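Local coordinates for protein ketosynthase (Streptomyces sp. MSC090213JE08, PDB 6KXD) that belongs to the ketosynthase/chain length factor of ishigamide biosynthesis, a highly reducing type II polyketide synthase, and probably takes part in 3-oxoacyl-[acyl-carrier-protein] synthesis, at residues T48-D53 against S62-V67. Sequence-based numbering, arbitrary orientation.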
loop_
_atom_site.group_PDB
_atom_site.type_symbol
_atom_site.label_atom_id
_atom_site.label_comp_id
_atom_site.label_asym_id
_atom_site.label_seq_id
_atom_site.Cartn_x
_atom_site.Cartn_y
_atom_site.Cartn_z
ATOM N N THR B 48 18.326 -22.804 8.164
ATOM C CA THR B 48 18.681 -21.420 8.505
ATOM C C THR B 48 18.336 -21.070 9.956
ATOM O O THR B 48 18.765 -20.033 10.456
ATOM C CB THR B 48 18.035 -20.431 7.522
ATOM O OG1 THR B 48 16.621 -20.380 7.721
ATOM C CG2 THR B 48 18.330 -20.787 6.086
ATOM N N ALA B 49 17.576 -21.938 10.623
ATOM C CA ALA B 49 17.126 -21.698 11.954
ATOM C C ALA B 49 18.362 -21.573 12.851
ATOM O O ALA B 49 19.302 -22.312 12.706
ATOM C CB ALA B 49 16.194 -22.798 12.413
ATOM N N VAL B 50 18.364 -20.545 13.691
ATOM C CA VAL B 50 19.362 -20.358 14.732
ATOM C C VAL B 50 18.592 -19.992 15.990
ATOM O O VAL B 50 17.388 -19.703 15.926
ATOM C CB VAL B 50 20.395 -19.264 14.387
ATOM C CG1 VAL B 50 21.209 -19.621 13.149
ATOM C CG2 VAL B 50 19.727 -17.891 14.246
ATOM N N LYS B 51 19.311 -20.032 17.109
ATOM C CA LYS B 51 18.843 -19.592 18.380
ATOM C C LYS B 51 18.845 -18.072 18.360
ATOM O O LYS B 51 19.796 -17.462 17.879
ATOM C CB LYS B 51 19.744 -20.160 19.479
ATOM C CG LYS B 51 19.546 -21.651 19.706
ATOM C CD LYS B 51 18.167 -21.993 20.217
ATOM C CE LYS B 51 17.988 -23.458 20.546
ATOM N NZ LYS B 51 16.696 -23.969 20.037
ATOM N N ALA B 52 17.768 -17.485 18.869
ATOM C CA ALA B 52 17.538 -16.058 18.692
ATOM C C ALA B 52 18.531 -15.303 19.572
ATOM O O ALA B 52 18.898 -15.787 20.640
ATOM C CB ALA B 52 16.122 -15.706 19.037
ATOM N N ASP B 53 18.973 -14.138 19.096
ATOM C CA ASP B 53 19.908 -13.316 19.852
ATOM C C ASP B 53 19.239 -12.885 21.162
ATOM O O ASP B 53 18.062 -12.546 21.168
ATOM C CB ASP B 53 20.373 -12.114 19.033
ATOM C CG ASP B 53 21.676 -11.538 19.556
ATOM O OD1 ASP B 53 22.715 -12.209 19.391
ATOM O OD2 ASP B 53 21.634 -10.448 20.160
ATOM N N SER B 62 12.504 -19.697 20.676
ATOM C CA SER B 62 13.914 -19.354 20.722
ATOM C C SER B 62 14.517 -19.489 19.326
ATOM O O SER B 62 15.569 -18.935 19.062
ATOM C CB SER B 62 14.648 -20.227 21.711
ATOM O OG SER B 62 14.422 -21.603 21.420
ATOM N N ASP B 63 13.859 -20.284 18.477
ATOM C CA ASP B 63 14.367 -20.605 17.177
ATOM C C ASP B 63 13.866 -19.541 16.185
ATOM O O ASP B 63 12.672 -19.228 16.159
ATOM C CB ASP B 63 13.946 -22.018 16.794
ATOM C CG ASP B 63 14.724 -23.083 17.558
ATOM O OD1 ASP B 63 15.828 -22.761 18.037
ATOM O OD2 ASP B 63 14.248 -24.226 17.618
ATOM N N VAL B 64 14.800 -18.989 15.401
ATOM C CA VAL B 64 14.495 -17.930 14.433
ATOM C C VAL B 64 15.375 -18.103 13.192
ATOM O O VAL B 64 16.519 -18.579 13.239
ATOM C CB VAL B 64 14.651 -16.515 15.025
ATOM C CG1 VAL B 64 13.704 -16.254 16.187
ATOM C CG2 VAL B 64 16.079 -16.198 15.419
ATOM N N CYS B 65 14.840 -17.632 12.062
ATOM C CA CYS B 65 15.562 -17.598 10.843
ATOM C C CYS B 65 15.864 -16.140 10.507
ATOM O O CYS B 65 15.209 -15.523 9.652
ATOM C CB CYS B 65 14.806 -18.287 9.716
ATOM S SG CYS B 65 14.383 -20.006 10.097
ATOM N N THR B 66 16.847 -15.594 11.221
ATOM C CA THR B 66 17.292 -14.245 10.994
ATOM C C THR B 66 18.341 -14.273 9.880
ATOM O O THR B 66 18.939 -15.322 9.550
ATOM C CB THR B 66 17.879 -13.619 12.273
ATOM O OG1 THR B 66 18.677 -14.638 12.857
ATOM C CG2 THR B 66 16.847 -13.133 13.268
ATOM N N VAL B 67 18.586 -13.090 9.327
ATOM C CA VAL B 67 19.673 -12.891 8.402
ATOM C C VAL B 67 20.972 -12.978 9.205
ATOM O O VAL B 67 21.181 -12.159 10.063
ATOM C CB VAL B 67 19.586 -11.536 7.681
ATOM C CG1 VAL B 67 20.686 -11.394 6.674
ATOM C CG2 VAL B 67 18.259 -11.353 6.979
#
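Val-64 lays its branch CG2 against Ala-52, 3.7 Å from CB and slightly nearer to CA. Its other methyl, CG1, also reaches CB of Ala-52. With CG1 anti to the carbonyl carbon (chi1 -62°), CG2 falls between the backbone N and the carbonyl carbon. From there it also approaches CG2 of Val-50 at 4.2 Å. The two valines share one face of the strand pair. On that face Val-50 CG2 also meets OG1 of Thr-66, the two side chains crossing at about a right angle. Phe-208 touches Val-64, and Leu-59 touches Ala-52. Strands 50-51 and 63-65 form a small antiparallel beta hairpin, within the N-terminal beta-ketoacyl synthase family region. Val-50 and Val-64 are its hydrogen-bonded pair, each N donating to the other's O over 2.7 Å in nearly straight bonds. A more bent bond, 138° at the hydrogen, runs from Ala-52 N to Ser-62 O. Backbone bonds between Cys-65 and Leu-229 tie the hairpin to strand 229-240. On the opposite face lie Lys-51 and Asp-63, a non-hydrogen-bonded pair. Their side chains run side by side and point the same way. The Lys-51 chain bends at chi2 and at chi4 (-136°), the torsion that places NZ. NZ forms a salt bridge with Asp-63 OD1, though its very short modelled length, 2.5 Å, is doubtful. An alanine in place of Asp-63 would probably leave the Lys-51 ammonium without this carboxylate and its chain freer to swing. Beyond the paired residues, Cys-65 SG lies 3.7 Å from Ala-49 CA. It is 3.3 Å from Thr-48 OG1. That hydroxyl is hydrogen-bonded to Leu-324 O.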